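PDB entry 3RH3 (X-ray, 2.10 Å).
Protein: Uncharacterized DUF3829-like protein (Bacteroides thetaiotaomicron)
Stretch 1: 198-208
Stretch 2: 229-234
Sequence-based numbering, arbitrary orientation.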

# COMPACT_ATOMS: atom_id res chain seq x y z
N GLU A 198 -7.60 13.60 0.55
CA GLU A 198 -8.36 12.65 -0.30
C GLU A 198 -9.25 11.77 0.62
O GLU A 198 -10.46 11.68 0.42
CB GLU A 198 -7.40 11.81 -1.17
CG GLU A 198 -8.08 10.76 -2.05
CD GLU A 198 -7.16 9.89 -2.89
OE1 GLU A 198 -6.36 10.45 -3.67
OE2 GLU A 198 -7.29 8.65 -2.81
N LEU A 199 -8.66 11.20 1.66
CA LEU A 199 -9.35 10.38 2.66
C LEU A 199 -10.48 11.15 3.38
O LEU A 199 -11.55 10.57 3.60
CB LEU A 199 -8.36 9.82 3.69
CG LEU A 199 -8.93 8.81 4.74
CD1 LEU A 199 -9.71 7.69 4.05
CD2 LEU A 199 -7.82 8.22 5.59
N GLU A 200 -10.23 12.44 3.73
CA GLU A 200 -11.22 13.28 4.42
C GLU A 200 -12.42 13.52 3.49
O GLU A 200 -13.55 13.53 3.95
CB GLU A 200 -10.57 14.62 4.87
CG GLU A 200 -11.53 15.71 5.34
CD GLU A 200 -11.92 15.71 6.80
OE1 GLU A 200 -11.96 14.62 7.42
OE2 GLU A 200 -12.23 16.80 7.33
N LYS A 201 -12.16 13.72 2.21
CA LYS A 201 -13.19 13.96 1.20
C LYS A 201 -14.03 12.67 1.02
O LYS A 201 -15.25 12.75 0.96
CB LYS A 201 -12.51 14.37 -0.13
CG LYS A 201 -13.38 15.17 -1.08
CD LYS A 201 -12.61 15.54 -2.35
N GLU A 202 -13.38 11.51 0.99
CA GLU A 202 -14.05 10.20 0.86
C GLU A 202 -14.90 9.91 2.10
O GLU A 202 -16.01 9.39 1.99
CB GLU A 202 -13.02 9.06 0.66
CG GLU A 202 -12.28 9.07 -0.66
CD GLU A 202 -11.03 8.22 -0.72
OE1 GLU A 202 -10.76 7.46 0.24
OE2 GLU A 202 -10.32 8.29 -1.74
N LEU A 203 -14.39 10.28 3.26
CA LEU A 203 -15.08 10.04 4.53
C LEU A 203 -16.37 10.86 4.65
O LEU A 203 -17.38 10.31 5.06
CB LEU A 203 -14.13 10.35 5.70
CG LEU A 203 -14.61 10.00 7.10
CD1 LEU A 203 -14.83 8.51 7.24
CD2 LEU A 203 -13.60 10.49 8.13
N LYS A 204 -16.34 12.15 4.28
CA LYS A 204 -17.50 13.04 4.33
C LYS A 204 -18.56 12.60 3.33
O LYS A 204 -19.76 12.72 3.62
CB LYS A 204 -17.09 14.50 4.09
CG LYS A 204 -16.29 15.05 5.27
CD LYS A 204 -16.07 16.55 5.22
CE LYS A 204 -15.55 17.07 6.54
NZ LYS A 204 -16.55 16.92 7.64
N ALA A 205 -18.13 12.07 2.17
CA ALA A 205 -19.04 11.55 1.15
C ALA A 205 -19.69 10.26 1.67
O ALA A 205 -20.91 10.13 1.59
CB ALA A 205 -18.30 11.30 -0.14
N ALA A 206 -18.89 9.37 2.29
CA ALA A 206 -19.40 8.12 2.86
C ALA A 206 -20.44 8.37 3.95
O ALA A 206 -21.46 7.67 3.98
CB ALA A 206 -18.27 7.28 3.42
N GLU A 207 -20.22 9.40 4.81
CA GLU A 207 -21.16 9.78 5.87
C GLU A 207 -22.52 10.25 5.31
O GLU A 207 -23.51 10.23 6.04
CB GLU A 207 -20.58 10.90 6.75
CG GLU A 207 -19.50 10.47 7.72
CD GLU A 207 -18.68 11.61 8.29
OE1 GLU A 207 -18.95 12.79 7.95
OE2 GLU A 207 -17.73 11.32 9.06
N LYS A 208 -22.56 10.68 4.04
CA LYS A 208 -23.77 11.16 3.37
C LYS A 208 -24.50 10.05 2.61
O LYS A 208 -25.58 10.32 2.08
CB LYS A 208 -23.43 12.31 2.40
CG LYS A 208 -23.18 13.66 3.07
CD LYS A 208 -22.26 14.57 2.24
CE LYS A 208 -22.84 15.04 0.92
NZ LYS A 208 -21.77 15.39 -0.06
N VAL A 229 -11.73 4.85 10.57
CA VAL A 229 -11.01 5.72 9.63
C VAL A 229 -10.62 7.02 10.37
O VAL A 229 -9.45 7.43 10.31
CB VAL A 229 -11.82 5.99 8.34
CG1 VAL A 229 -11.22 7.16 7.55
CG2 VAL A 229 -11.91 4.74 7.47
N LYS A 230 -11.58 7.64 11.10
CA LYS A 230 -11.30 8.88 11.87
C LYS A 230 -10.21 8.62 12.91
O LYS A 230 -9.35 9.46 13.08
CB LYS A 230 -12.55 9.45 12.56
CG LYS A 230 -13.70 9.78 11.62
CD LYS A 230 -15.05 9.86 12.34
CE LYS A 230 -16.18 9.54 11.40
NZ LYS A 230 -17.46 9.27 12.11
N SER A 231 -10.21 7.44 13.56
CA SER A 231 -9.18 7.08 14.55
C SER A 231 -7.84 6.96 13.89
O SER A 231 -6.85 7.44 14.43
CB SER A 231 -9.53 5.77 15.25
OG SER A 231 -10.53 6.07 16.19
N PHE A 232 -7.82 6.34 12.71
CA PHE A 232 -6.60 6.18 11.91
C PHE A 232 -6.05 7.54 11.57
O PHE A 232 -4.85 7.79 11.71
CB PHE A 232 -6.84 5.33 10.63
CG PHE A 232 -5.67 5.45 9.69
CD1 PHE A 232 -4.49 4.76 9.95
CD2 PHE A 232 -5.69 6.36 8.63
CE1 PHE A 232 -3.37 4.93 9.12
CE2 PHE A 232 -4.56 6.53 7.82
CZ PHE A 232 -3.41 5.82 8.07
N MSE A 233 -6.92 8.41 11.12
CA MSE A 233 -6.57 9.77 10.73
C MSE A 233 -5.98 10.61 11.90
O MSE A 233 -5.04 11.36 11.67
CB MSE A 233 -7.80 10.48 10.14
CG MSE A 233 -8.05 10.02 8.70
SE MSE A 233 -9.59 10.87 7.90
CE MSE A 233 -8.77 12.29 7.11
N ASN A 234 -6.51 10.42 13.13
CA ASN A 234 -6.00 11.09 14.31
C ASN A 234 -4.60 10.57 14.65
O ASN A 234 -3.70 11.36 14.96
CB ASN A 234 -6.95 10.90 15.50
CG ASN A 234 -8.26 11.65 15.35
OD1 ASN A 234 -8.36 12.68 14.67
ND2 ASN A 234 -9.30 11.17 15.99

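The two helical segments run nearly antiparallel, with 158° between their N-to-C directions, and their axes come no closer than 11.3 Å. At that spacing the backbones do not touch, and side chains fill the gap. Even at the nearest backbone register, the CA atoms of Leu-203 and Val-229 lie 7.8 Å apart.

Leu-199 and Leu-203, one helical turn apart, project toward the second helix, both with chi1 in t and chi2 in p. Val-229 packs against the pair: its CG1 lies 3.8 Å from CD1 of Leu-199 and 3.9 Å from CD1 of Leu-203, so a single methyl fills the hollow between the two leucines. One turn further along its helix, selenomethionine Met-233 also reaches both. Its CG packs 3.6 Å from CD2 of Leu-199, and its SE lies 4.0 Å from CD2 of Leu-203. The chain then carries its terminal methyl to the backbone of the first helix, where CE sits 3.7 Å from N of Glu-200 and equally far from CB of that residue. Met-233 thus has the largest area covered across the contact, 70 Å².

The CD2 methyl of Leu-199 also meets the edge of the Phe-232 ring, lying near the ring plane and 4.2 Å from CD2 of the phenylalanine.

Lys-230 extends the packing toward the C-terminal part of the first segment. Its CA-to-CB bond points sideways, but the side chain comes nearer at its end. On the way, its CG rests 3.6 Å from CD2 of Leu-203. Beyond this apolar stem, NZ forms a long salt bridge with OE2 of Glu-207 at 3.7 Å, while CE approaches that same oxygen to 3.3 Å. No hydrogen bond crosses between the segments; the 353 Å² they bury together depends mainly on apolar fit.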